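Local coordinates for protein GCN5-related N-acetyltransferase (Anabaena variabilis, PDB 2OZG) that binds coenzyme A and probably transfers acetyl groups to amines, perhaps those of aminoglycosides, as a hexameric GNAT-family acetyltransferase, at residues S116-A121 and A129-A134; L125-G130 and D348-A353; G191-R194 and T200-S203; I217-R222 and I228-D233. All blocks are in the same frame, centred on the assembly; numbering follows the deposited sequence.

Contact 1 of 4, residues S116-A121 and A129-A134; sequences SVLYPA and AGYEQA. With COA (coenzyme A), chain C.
Leu118 and Tyr131 meet at about a right angle, the leucine laying one methyl over the flat of the tyrosine ring. CD2 of Leu118 sits 3.8 Å from the centroid of the Tyr131 ring and 21° off its normal, a CH-pi contact displaced toward CE2, the nearest ring atom. The less common first torsion of Leu118, with CG between the backbone N and the carbonyl carbon (chi1 56°), holds the isobutyl group over that face. At the rim of the same ring the interaction turns polar: Tyr131 OH donates to Ser116 OG, 2.8 Å away. Ser116 OG is also hydrogen-bonded to Ala80 O on strand 75-87, so the buried phenol is tied through the serine to the next strand. A phenylalanine in place of Tyr131 would probably keep the leucine contact but leave Ser116 OG without the donor that meets it here. Gly130, just before the tyrosine, has positive phi (88°) and is the C' residue of a Schellman motif, in which Tyr131 N turns back to Tyr126 O. Beyond Leu118 the chain runs to the cofactor: Tyr119 O lies 3.4 Å from COA C2P, and Ala121 CB 3.2 Å from COA N4P. This strand-helix-strand unit belongs to the later part of the GNAT acetyltransferase fold, in which the loop after strand 115-118 runs along the pantetheine arm of coenzyme A.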
# COMPACT_ATOMS: atom_id res chain seq x y z
N SER A 116 -4.80 -14.73 -38.52
CA SER A 116 -5.72 -14.72 -37.38
C SER A 116 -4.93 -14.14 -36.21
O SER A 116 -3.75 -14.39 -36.08
CB SER A 116 -6.23 -16.11 -37.04
OG SER A 116 -7.08 -16.15 -35.87
N VAL A 117 -5.60 -13.35 -35.40
CA VAL A 117 -5.01 -12.67 -34.25
C VAL A 117 -5.91 -12.84 -33.00
O VAL A 117 -7.15 -12.94 -33.12
CB VAL A 117 -4.85 -11.16 -34.58
CG1 VAL A 117 -4.48 -10.29 -33.30
CG2 VAL A 117 -3.83 -10.98 -35.67
N LEU A 118 -5.27 -12.84 -31.82
CA LEU A 118 -5.92 -12.96 -30.52
C LEU A 118 -4.98 -12.50 -29.41
O LEU A 118 -3.76 -12.48 -29.57
CB LEU A 118 -6.39 -14.42 -30.25
CG LEU A 118 -5.37 -15.57 -30.32
CD1 LEU A 118 -4.51 -15.66 -29.09
CD2 LEU A 118 -6.11 -16.87 -30.50
N TYR A 119 -5.59 -12.18 -28.28
CA TYR A 119 -4.92 -11.77 -27.05
C TYR A 119 -4.99 -13.02 -26.16
O TYR A 119 -6.11 -13.51 -25.82
CB TYR A 119 -5.64 -10.59 -26.39
CG TYR A 119 -5.36 -9.25 -27.01
CD1 TYR A 119 -4.30 -8.50 -26.55
CD2 TYR A 119 -6.15 -8.73 -28.04
CE1 TYR A 119 -4.01 -7.27 -27.09
CE2 TYR A 119 -5.90 -7.46 -28.57
CZ TYR A 119 -4.81 -6.76 -28.10
OH TYR A 119 -4.45 -5.55 -28.56
N PRO A 120 -3.83 -13.65 -25.89
CA PRO A 120 -3.95 -14.95 -25.16
C PRO A 120 -4.11 -14.83 -23.60
O PRO A 120 -3.48 -14.01 -23.00
CB PRO A 120 -2.60 -15.61 -25.44
CG PRO A 120 -1.64 -14.41 -25.44
CD PRO A 120 -2.42 -13.36 -26.22
N ALA A 121 -4.93 -15.64 -22.96
CA ALA A 121 -4.93 -15.61 -21.45
C ALA A 121 -3.76 -16.48 -21.03
O ALA A 121 -3.19 -16.30 -19.97
CB ALA A 121 -6.23 -16.16 -20.91
N ALA A 129 -1.11 -24.38 -31.36
CA ALA A 129 -1.80 -24.31 -32.65
C ALA A 129 -1.13 -23.40 -33.67
O ALA A 129 -1.76 -23.03 -34.68
CB ALA A 129 -3.26 -23.87 -32.44
N GLY A 130 0.10 -22.98 -33.36
CA GLY A 130 0.87 -22.10 -34.24
C GLY A 130 0.77 -20.60 -34.17
O GLY A 130 1.32 -19.91 -35.07
N TYR A 131 0.06 -20.08 -33.16
CA TYR A 131 0.02 -18.63 -32.88
C TYR A 131 1.33 -18.25 -32.22
O TYR A 131 1.90 -19.04 -31.46
CB TYR A 131 -1.12 -18.23 -31.91
CG TYR A 131 -2.50 -18.24 -32.52
CD1 TYR A 131 -3.23 -19.40 -32.61
CD2 TYR A 131 -3.08 -17.07 -32.97
CE1 TYR A 131 -4.46 -19.42 -33.22
CE2 TYR A 131 -4.35 -17.06 -33.55
CZ TYR A 131 -5.03 -18.22 -33.68
OH TYR A 131 -6.28 -18.23 -34.24
N GLU A 132 1.79 -17.01 -32.46
CA GLU A 132 2.97 -16.51 -31.77
C GLU A 132 2.88 -15.04 -31.48
O GLU A 132 2.19 -14.31 -32.16
CB GLU A 132 4.26 -16.81 -32.55
CG GLU A 132 5.61 -16.52 -31.81
CD GLU A 132 5.71 -17.21 -30.43
OE1 GLU A 132 5.23 -16.62 -29.43
OE2 GLU A 132 6.29 -18.30 -30.34
N GLN A 133 3.60 -14.58 -30.46
CA GLN A 133 3.69 -13.15 -30.20
C GLN A 133 3.99 -12.43 -31.48
O GLN A 133 4.88 -12.82 -32.23
CB GLN A 133 4.77 -12.83 -29.18
CG GLN A 133 4.53 -13.50 -27.83
CD GLN A 133 5.49 -13.00 -26.80
OE1 GLN A 133 6.52 -12.44 -27.16
NE2 GLN A 133 5.14 -13.16 -25.49
N ALA A 134 3.24 -11.36 -31.75
CA ALA A 134 3.36 -10.71 -33.02
C ALA A 134 3.09 -9.21 -33.01
O ALA A 134 3.37 -8.55 -34.00
CB ALA A 134 2.43 -11.39 -34.00
N1A COA C . -2.21 -21.95 -18.53
C2A COA C . -1.27 -22.46 -19.35
N3A COA C . -1.56 -23.40 -20.27
C4A COA C . -2.83 -23.87 -20.37
C5A COA C . -3.83 -23.39 -19.53
C6A COA C . -3.48 -22.39 -18.59
N6A COA C . -4.37 -21.84 -17.73
N7A COA C . -4.96 -24.05 -19.87
C8A COA C . -4.67 -24.92 -20.87
N9A COA C . -3.36 -24.79 -21.17
C1B COA C . -2.55 -25.51 -22.19
C2B COA C . -2.16 -26.91 -21.73
O2B COA C . -0.95 -26.92 -20.93
C3B COA C . -2.06 -27.68 -23.04
O3B COA C . -0.71 -27.80 -23.52
P3B COA C . 0.12 -29.18 -23.28
O7A COA C . -0.44 -30.13 -24.32
O8A COA C . 1.57 -28.74 -23.45
O9A COA C . -0.22 -29.64 -21.87
C4B COA C . -2.93 -26.92 -24.04
O4B COA C . -3.25 -25.66 -23.44
C5B COA C . -4.20 -27.68 -24.40
O5B COA C . -5.03 -27.78 -23.23
P1A COA C . -6.64 -27.97 -23.27
O1A COA C . -7.11 -27.99 -24.71
O2A COA C . -6.99 -29.15 -22.37
O3A COA C . -7.14 -26.61 -22.51
P2A COA C . -8.49 -26.50 -21.59
O4A COA C . -9.58 -27.27 -22.33
O5A COA C . -8.13 -26.95 -20.17
O6A COA C . -8.79 -24.86 -21.62
CBP COA C . -9.18 -22.49 -20.69
CCP COA C . -9.21 -24.03 -20.50
CDP COA C . -9.48 -22.25 -22.16
CEP COA C . -7.72 -22.09 -20.50
CAP COA C . -10.25 -21.82 -19.72
OAP COA C . -11.49 -21.43 -20.41
C9P COA C . -9.92 -20.65 -18.75
O9P COA C . -9.34 -20.85 -17.55
N8P COA C . -10.28 -19.37 -18.95
C7P COA C . -10.92 -18.60 -20.03
C6P COA C . -9.85 -17.56 -20.32
C5P COA C . -9.05 -17.93 -21.56
O5P COA C . -8.60 -19.07 -21.71
N4P COA C . -8.85 -16.97 -22.47
C3P COA C . -8.11 -17.09 -23.72
C2P COA C . -8.30 -15.77 -24.43
S1P COA C . -10.03 -15.59 -25.03

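Contact 2 of 4, residues L125-G130 and D348-A353; sequences LYRKAG and DIKGLA. With COA (coenzyme A), chain C.
Gly130 and Lys350 bring their CA atoms to 5.3 Å, with the lysine's aliphatic part and two bridging waters between the segments. Lys350 CG lies 3.6 Å from Gly130 O, and its CD packs against Arg127 O at 3.5 Å. Bends at its last two torsions (chi3 -58°, chi4 -59°) curl the chain back, bringing NZ to Asp348 OD2 in a 2.9 Å salt bridge. The same oxygen accepts from Lys350 N, the capping bond of an N-cap aspartate; the two nitrogens come from opposite faces of the carboxylate plane. One water accepts from Lys350 NZ and donates to Arg127 O, while a second donates to both Gly130 O and Ile349 O. With alanine in place of Lys350, Asp348 is likely to lose its salt-bridge partner and the Arg127-bound water one mate. A CB on Gly130 would be jammed against the Ala129 carbonyl O and, across the contact, lie a tight 3.2 Å from Ile349 CG2. On the cofactor side, Lys128 NZ makes a weak 3.3 Å hydrogen bond to COA O7A of the 3'-phosphate, and Leu125 CB touches the ribose. Arg127 pairs with Glu132 and also reaches Leu273 O of a second subunit. The end of helix 123-128 thus meets the start of helix 349-357 in the sterol-carrier-like region, with Ile349 resting on Val293 of helix 293-299 and on Arg289 and Ile290 of strand 279-290.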
# COMPACT_ATOMS: atom_id res chain seq x y z
N LEU A 125 -1.23 -22.77 -24.83
CA LEU A 125 -2.35 -23.27 -25.64
C LEU A 125 -2.27 -22.82 -27.12
O LEU A 125 -2.29 -23.63 -28.06
CB LEU A 125 -3.66 -22.80 -25.03
CG LEU A 125 -4.93 -22.92 -25.93
CD1 LEU A 125 -5.16 -24.37 -26.17
CD2 LEU A 125 -6.14 -22.30 -25.25
N TYR A 126 -2.21 -21.51 -27.32
CA TYR A 126 -2.19 -21.00 -28.69
C TYR A 126 -0.93 -21.34 -29.49
O TYR A 126 -1.02 -21.53 -30.66
CB TYR A 126 -2.53 -19.55 -28.69
CG TYR A 126 -3.87 -19.32 -28.03
CD1 TYR A 126 -5.03 -19.63 -28.69
CD2 TYR A 126 -3.96 -18.76 -26.75
CE1 TYR A 126 -6.27 -19.39 -28.10
CE2 TYR A 126 -5.17 -18.54 -26.14
CZ TYR A 126 -6.32 -18.85 -26.82
OH TYR A 126 -7.53 -18.63 -26.28
N ARG A 127 0.23 -21.40 -28.84
CA ARG A 127 1.45 -21.83 -29.51
C ARG A 127 1.31 -23.29 -29.98
O ARG A 127 1.89 -23.64 -31.01
CB ARG A 127 2.66 -21.68 -28.58
CG ARG A 127 2.98 -20.22 -28.32
CD ARG A 127 4.09 -20.05 -27.31
NE ARG A 127 4.70 -18.73 -27.40
CZ ARG A 127 5.48 -18.21 -26.46
NH1 ARG A 127 5.65 -18.86 -25.32
NH2 ARG A 127 6.07 -17.04 -26.65
N LYS A 128 0.57 -24.12 -29.24
CA LYS A 128 0.33 -25.50 -29.71
C LYS A 128 -0.38 -25.45 -31.06
O LYS A 128 -0.21 -26.33 -31.84
CB LYS A 128 -0.54 -26.35 -28.76
CG LYS A 128 0.17 -26.92 -27.56
CD LYS A 128 -0.66 -27.99 -26.83
CE LYS A 128 -0.63 -29.40 -27.51
NZ LYS A 128 0.69 -30.16 -27.41
N ALA A 129 -1.11 -24.38 -31.36
CA ALA A 129 -1.80 -24.31 -32.65
C ALA A 129 -1.13 -23.40 -33.67
O ALA A 129 -1.76 -23.03 -34.68
CB ALA A 129 -3.26 -23.87 -32.44
N GLY A 130 0.10 -22.98 -33.36
CA GLY A 130 0.87 -22.10 -34.24
C GLY A 130 0.77 -20.60 -34.17
O GLY A 130 1.32 -19.91 -35.07
N ASP A 348 9.52 -22.36 -38.24
CA ASP A 348 8.23 -22.90 -37.98
C ASP A 348 7.24 -21.79 -38.30
O ASP A 348 7.60 -20.61 -38.28
CB ASP A 348 8.14 -23.23 -36.48
CG ASP A 348 6.82 -23.85 -36.11
OD1 ASP A 348 6.60 -25.00 -36.56
OD2 ASP A 348 6.02 -23.19 -35.39
N ILE A 349 5.99 -22.17 -38.52
CA ILE A 349 4.94 -21.20 -38.78
C ILE A 349 4.87 -20.11 -37.67
O ILE A 349 4.48 -18.96 -37.93
CB ILE A 349 3.59 -21.97 -39.01
CG1 ILE A 349 2.58 -21.08 -39.70
CG2 ILE A 349 3.00 -22.53 -37.69
CD1 ILE A 349 2.97 -20.81 -41.18
N LYS A 350 5.32 -20.44 -36.44
CA LYS A 350 5.36 -19.47 -35.35
C LYS A 350 6.40 -18.42 -35.54
O LYS A 350 6.13 -17.24 -35.26
CB LYS A 350 5.56 -20.09 -33.98
CG LYS A 350 4.42 -21.03 -33.61
CD LYS A 350 4.46 -21.52 -32.19
CE LYS A 350 5.72 -22.27 -31.74
NZ LYS A 350 6.02 -23.47 -32.51
N GLY A 351 7.59 -18.83 -36.02
CA GLY A 351 8.66 -17.90 -36.30
C GLY A 351 8.22 -16.92 -37.38
O GLY A 351 8.54 -15.74 -37.33
N LEU A 352 7.46 -17.43 -38.35
CA LEU A 352 7.01 -16.64 -39.49
C LEU A 352 6.05 -15.57 -39.08
O LEU A 352 6.03 -14.50 -39.67
CB LEU A 352 6.36 -17.54 -40.54
CG LEU A 352 5.90 -16.84 -41.84
CD1 LEU A 352 7.06 -16.11 -42.48
CD2 LEU A 352 5.30 -17.79 -42.79
N ALA A 353 5.20 -15.85 -38.07
CA ALA A 353 4.31 -14.84 -37.54
C ALA A 353 5.05 -13.59 -37.02
O ALA A 353 4.65 -12.47 -37.31
CB ALA A 353 3.49 -15.41 -36.42
N1A COA C . -2.21 -21.95 -18.53
C2A COA C . -1.27 -22.46 -19.35
N3A COA C . -1.56 -23.40 -20.27
C4A COA C . -2.83 -23.87 -20.37
C5A COA C . -3.83 -23.39 -19.53
C6A COA C . -3.48 -22.39 -18.59
N6A COA C . -4.37 -21.84 -17.73
N7A COA C . -4.96 -24.05 -19.87
C8A COA C . -4.67 -24.92 -20.87
N9A COA C . -3.36 -24.79 -21.17
C1B COA C . -2.55 -25.51 -22.19
C2B COA C . -2.16 -26.91 -21.73
O2B COA C . -0.95 -26.92 -20.93
C3B COA C . -2.06 -27.68 -23.04
O3B COA C . -0.71 -27.80 -23.52
P3B COA C . 0.12 -29.18 -23.28
O7A COA C . -0.44 -30.13 -24.32
O8A COA C . 1.57 -28.74 -23.45
O9A COA C . -0.22 -29.64 -21.87
C4B COA C . -2.93 -26.92 -24.04
O4B COA C . -3.25 -25.66 -23.44
C5B COA C . -4.20 -27.68 -24.40
O5B COA C . -5.03 -27.78 -23.23
P1A COA C . -6.64 -27.97 -23.27
O1A COA C . -7.11 -27.99 -24.71
O2A COA C . -6.99 -29.15 -22.37
O3A COA C . -7.14 -26.61 -22.51
P2A COA C . -8.49 -26.50 -21.59
O4A COA C . -9.58 -27.27 -22.33
O5A COA C . -8.13 -26.95 -20.17
O6A COA C . -8.79 -24.86 -21.62
CBP COA C . -9.18 -22.49 -20.69
CCP COA C . -9.21 -24.03 -20.50
CDP COA C . -9.48 -22.25 -22.16
CEP COA C . -7.72 -22.09 -20.50
CAP COA C . -10.25 -21.82 -19.72
OAP COA C . -11.49 -21.43 -20.41
C9P COA C . -9.92 -20.65 -18.75
O9P COA C . -9.34 -20.85 -17.55
N8P COA C . -10.28 -19.37 -18.95
C7P COA C . -10.92 -18.60 -20.03
C6P COA C . -9.85 -17.56 -20.32
C5P COA C . -9.05 -17.93 -21.56
O5P COA C . -8.60 -19.07 -21.71
N4P COA C . -8.85 -16.97 -22.47
C3P COA C . -8.11 -17.09 -23.72
C2P COA C . -8.30 -15.77 -24.43
S1P COA C . -10.03 -15.59 -25.03
O HOH W 1 3.63 -25.13 -32.10
O HOH W 2 1.84 -18.62 -37.36

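Contact 3 of 4, residues G191-R194 and T200-S203; sequences GLNR and TLYS
Asn193 and Leu201 have the nearest backbones here, their CA atoms 7.3 Å apart, where the end of helix 186-192 lies beside the chain leading into strand 202-206. This is a helix-to-strand connection within the second GNAT-family region, and the chain doubles back over only five intervening residues. The helical segment closes with a backbone bond from Arg194 N to Gly191 O, 3.1 Å long, and beyond it the chain extends at Arg194. Opposite the helix end, the backbone at Leu201 is extended and sends its side chain toward the helix. Its two methyls divide the work. CD1 rests 3.7 Å from Leu192 O, a backbone carbonyl of the last helical turn. CD2 touches Asn193, lying 3.7 Å from Asn193 CA and close to the amide oxygen as well. Although Asn193 starts out away from segment 200-203, its chi1 (-166°), with CG opposite the backbone N, together with the turn at chi2 (57°) brings OD1 to the leucine. The two side chains cross at about a right angle, a van der Waals meeting of methyl and amide oxygen. Leu201 continues past this contact onto Ile217 and Thr219 of strand 211-222 and onto Arg232, so the leucine wedges between helix end and hairpin. The carbonyls of Leu192 and Arg194 both accept from Arg232 NH1, which pins the same turn to strand 227-236. Thr200 packs against Phe35 of a third subunit. The closest approach of the two segments is Asn193 OD1 to Leu201 CD2, at 3.6 Å.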
# COMPACT_ATOMS: atom_id res chain seq x y z
N GLY A 191 -18.10 -2.15 -28.85
CA GLY A 191 -17.48 -2.15 -27.53
C GLY A 191 -17.06 -0.78 -27.13
O GLY A 191 -17.23 -0.42 -25.98
N LEU A 192 -16.54 0.00 -28.07
CA LEU A 192 -16.12 1.38 -27.80
C LEU A 192 -17.25 2.31 -27.45
O LEU A 192 -17.09 3.24 -26.70
CB LEU A 192 -15.43 1.98 -29.03
CG LEU A 192 -14.01 1.49 -29.31
CD1 LEU A 192 -13.58 1.92 -30.69
CD2 LEU A 192 -13.04 1.98 -28.27
N ASN A 193 -18.39 2.07 -28.03
CA ASN A 193 -19.58 2.87 -27.75
C ASN A 193 -20.32 2.37 -26.48
O ASN A 193 -21.31 2.96 -26.06
CB ASN A 193 -20.45 2.82 -29.00
CG ASN A 193 -21.51 3.85 -29.00
OD1 ASN A 193 -21.26 5.04 -28.90
ND2 ASN A 193 -22.74 3.40 -29.12
N ARG A 194 -19.83 1.32 -25.86
CA ARG A 194 -20.52 0.73 -24.73
C ARG A 194 -19.95 1.17 -23.41
O ARG A 194 -18.73 1.11 -23.18
CB ARG A 194 -20.39 -0.78 -24.84
CG ARG A 194 -21.11 -1.63 -23.78
CD ARG A 194 -20.74 -3.11 -24.07
NE ARG A 194 -21.27 -3.59 -25.35
CZ ARG A 194 -20.71 -4.53 -26.12
NH1 ARG A 194 -19.55 -5.10 -25.79
NH2 ARG A 194 -21.31 -4.88 -27.25
N THR A 200 -20.67 8.08 -18.61
CA THR A 200 -20.95 8.84 -19.79
C THR A 200 -19.75 8.67 -20.71
O THR A 200 -18.60 8.61 -20.27
CB THR A 200 -21.19 10.33 -19.45
OG1 THR A 200 -22.25 10.43 -18.49
CG2 THR A 200 -21.55 11.14 -20.71
N LEU A 201 -20.08 8.55 -21.99
CA LEU A 201 -19.10 8.40 -23.02
C LEU A 201 -18.91 9.77 -23.63
O LEU A 201 -19.88 10.44 -24.02
CB LEU A 201 -19.61 7.43 -24.07
CG LEU A 201 -18.60 7.03 -25.14
CD1 LEU A 201 -17.40 6.25 -24.56
CD2 LEU A 201 -19.28 6.22 -26.19
N TYR A 202 -17.68 10.21 -23.72
CA TYR A 202 -17.38 11.50 -24.33
C TYR A 202 -16.61 11.23 -25.63
O TYR A 202 -15.71 10.36 -25.71
CB TYR A 202 -16.55 12.34 -23.33
CG TYR A 202 -17.29 12.63 -22.07
CD1 TYR A 202 -18.25 13.66 -22.02
CD2 TYR A 202 -17.10 11.87 -20.94
CE1 TYR A 202 -18.96 13.91 -20.89
CE2 TYR A 202 -17.84 12.11 -19.77
CZ TYR A 202 -18.74 13.14 -19.75
OH TYR A 202 -19.47 13.40 -18.62
N SER A 203 -16.97 11.96 -26.65
CA SER A 203 -16.38 11.86 -28.00
C SER A 203 -16.24 13.28 -28.57
O SER A 203 -17.20 14.06 -28.57
CB SER A 203 -17.36 11.13 -28.89
OG SER A 203 -17.50 9.81 -28.50

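Contact 4 of 4, residues I217-R222 and I228-D233; sequences IFTQER and ILRIRD
Phe218 and Leu229 pack on one face of two antiparallel strands, CD1 of the Phe218 ring lying 3.6 Å from Leu229 CG at an oblique slant. A chi1 of 72° turns the Phe218 ring to Leu229. On the same face Phe218 CB touches Ile231 CG1. On the other face Ile217 CD1 runs alongside Asp233 CB, while Thr219 CG2 lies 3.5 Å from Arg232 NH2. Glu221 and Arg230 form a salt bridge there, though their modelled positions are doubtful. Thr219 with Arg230 and Glu221 with Ile228 are hydrogen-bonded pairs; Arg230 N reaches Thr219 O at 2.8 Å. This is the beta hairpin of strands 211-222 and 227-236, interrupted by a classic beta bulge, with two residues, Arg232 and Asp233, set against the single Ile217. Ile217 O takes Arg232 N at 2.9 Å and, weakly, Asp233 N. A water joins Thr219 OG1, Arg230 O and Arg232 NE, which helps fix the Arg232 guanidinium as its NH1 goes on to the turn after helix 186-192. Asp233 OD2 is held by Arg184 and Tyr215. Farther out, Phe248 of helix 239-250 and the ring of Tyr202 meet Phe218, and Arg222 NH2 bonds to Phe31 O of a third subunit.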
# COMPACT_ATOMS: atom_id res chain seq x y z
N ILE A 217 -12.03 9.72 -27.79
CA ILE A 217 -13.16 9.04 -27.16
C ILE A 217 -12.70 8.60 -25.77
O ILE A 217 -11.69 7.91 -25.66
CB ILE A 217 -13.60 7.81 -27.92
CG1 ILE A 217 -13.96 8.17 -29.35
CG2 ILE A 217 -14.83 7.20 -27.18
CD1 ILE A 217 -14.19 6.98 -30.25
N PHE A 218 -13.48 8.98 -24.74
CA PHE A 218 -13.08 8.73 -23.39
C PHE A 218 -14.20 8.63 -22.40
O PHE A 218 -15.37 8.97 -22.67
CB PHE A 218 -12.03 9.78 -23.02
CG PHE A 218 -12.58 11.20 -22.82
CD1 PHE A 218 -13.10 11.57 -21.59
CD2 PHE A 218 -12.59 12.12 -23.85
CE1 PHE A 218 -13.65 12.83 -21.38
CE2 PHE A 218 -13.09 13.42 -23.63
CZ PHE A 218 -13.61 13.75 -22.37
N THR A 219 -13.84 8.11 -21.24
CA THR A 219 -14.73 8.05 -20.08
C THR A 219 -13.97 8.68 -18.90
O THR A 219 -12.75 8.90 -18.97
CB THR A 219 -15.14 6.60 -19.68
OG1 THR A 219 -13.97 5.82 -19.43
CG2 THR A 219 -15.98 5.92 -20.75
N GLN A 220 -14.69 9.03 -17.85
CA GLN A 220 -14.06 9.60 -16.69
C GLN A 220 -14.69 8.88 -15.53
O GLN A 220 -15.86 8.53 -15.59
CB GLN A 220 -14.47 11.06 -16.51
CG GLN A 220 -14.33 11.95 -17.70
CD GLN A 220 -14.67 13.37 -17.31
OE1 GLN A 220 -15.79 13.66 -16.81
NE2 GLN A 220 -13.72 14.25 -17.47
N GLU A 221 -13.96 8.79 -14.42
CA GLU A 221 -14.52 8.20 -13.21
C GLU A 221 -13.72 8.64 -12.04
O GLU A 221 -12.59 9.07 -12.19
CB GLU A 221 -14.51 6.66 -13.29
CG GLU A 221 -13.17 6.07 -13.66
CD GLU A 221 -13.19 4.54 -13.75
OE1 GLU A 221 -13.64 3.91 -12.77
OE2 GLU A 221 -12.76 3.98 -14.80
N ARG A 222 -14.32 8.51 -10.86
CA ARG A 222 -13.66 8.76 -9.59
C ARG A 222 -13.47 7.41 -8.92
O ARG A 222 -14.42 6.64 -8.82
CB ARG A 222 -14.50 9.61 -8.67
CG ARG A 222 -14.64 10.99 -9.19
CD ARG A 222 -15.23 11.93 -8.12
NE ARG A 222 -15.28 13.27 -8.67
CZ ARG A 222 -14.24 14.09 -8.76
NH1 ARG A 222 -13.04 13.74 -8.29
NH2 ARG A 222 -14.38 15.28 -9.31
N ILE A 228 -9.84 9.76 -12.77
CA ILE A 228 -9.15 9.27 -13.95
C ILE A 228 -9.98 9.44 -15.20
O ILE A 228 -11.20 9.29 -15.19
CB ILE A 228 -8.80 7.79 -13.75
CG1 ILE A 228 -8.00 7.24 -14.87
CG2 ILE A 228 -10.09 6.93 -13.60
CD1 ILE A 228 -7.19 5.97 -14.44
N LEU A 229 -9.30 9.82 -16.27
CA LEU A 229 -9.91 9.97 -17.54
C LEU A 229 -9.28 8.90 -18.37
O LEU A 229 -8.05 8.87 -18.55
CB LEU A 229 -9.65 11.37 -18.08
CG LEU A 229 -10.29 11.72 -19.42
CD1 LEU A 229 -10.53 13.24 -19.52
CD2 LEU A 229 -9.55 11.22 -20.62
N ARG A 230 -10.10 7.99 -18.88
CA ARG A 230 -9.55 6.85 -19.65
C ARG A 230 -9.86 7.04 -21.13
O ARG A 230 -11.03 6.97 -21.52
CB ARG A 230 -10.16 5.54 -19.15
CG ARG A 230 -10.08 5.31 -17.63
CD ARG A 230 -10.68 3.94 -17.26
NE ARG A 230 -10.74 3.72 -15.81
CZ ARG A 230 -9.76 3.16 -15.11
NH1 ARG A 230 -8.62 2.85 -15.67
NH2 ARG A 230 -9.88 2.99 -13.80
N ILE A 231 -8.84 7.32 -21.94
CA ILE A 231 -9.01 7.48 -23.36
C ILE A 231 -9.06 6.08 -23.99
O ILE A 231 -8.09 5.35 -23.97
CB ILE A 231 -7.87 8.32 -23.97
CG1 ILE A 231 -7.88 9.75 -23.40
CG2 ILE A 231 -8.01 8.38 -25.47
CD1 ILE A 231 -6.66 10.61 -23.77
N ARG A 232 -10.19 5.72 -24.60
CA ARG A 232 -10.30 4.38 -25.20
C ARG A 232 -9.97 4.35 -26.67
O ARG A 232 -9.62 3.29 -27.17
CB ARG A 232 -11.66 3.75 -24.97
CG ARG A 232 -12.82 4.63 -25.30
CD ARG A 232 -14.20 3.97 -25.04
NE ARG A 232 -14.44 3.63 -23.64
CZ ARG A 232 -15.52 2.96 -23.23
NH1 ARG A 232 -16.45 2.57 -24.10
NH2 ARG A 232 -15.69 2.69 -21.98
N ASP A 233 -10.03 5.48 -27.36
CA ASP A 233 -9.64 5.49 -28.76
C ASP A 233 -9.30 6.94 -29.08
O ASP A 233 -9.84 7.85 -28.49
CB ASP A 233 -10.80 4.99 -29.65
CG ASP A 233 -10.39 4.72 -31.08
OD1 ASP A 233 -9.16 4.51 -31.33
OD2 ASP A 233 -11.32 4.66 -31.94
O HOH W 3 -12.60 4.59 -21.57

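How the contacts relate
Contacts 1 and 2 share Ala129 and Gly130, lie with centres about 8 Å apart, and both touch coenzyme A. The Glu132 OE1 to Arg127 NH2 salt bridge (2.9 Å) joins them, and Leu118 CD2 packs on Tyr126 CD1 at 3.5 Å. Contacts 3 and 4 make a second pair, with centres about 9 Å apart, joined by Leu192 O to Arg232 NH1 and by Tyr202 O to Phe218 N, each 2.8 Å; both reach the third subunit. The pairs stand apart: centres of contacts 1 and 4 are about 28 Å from each other. Contact 2 joins segments with 217 residues between them, and contacts 3 and 4 lie within the loop it closes, their centres about 35 Å from its own.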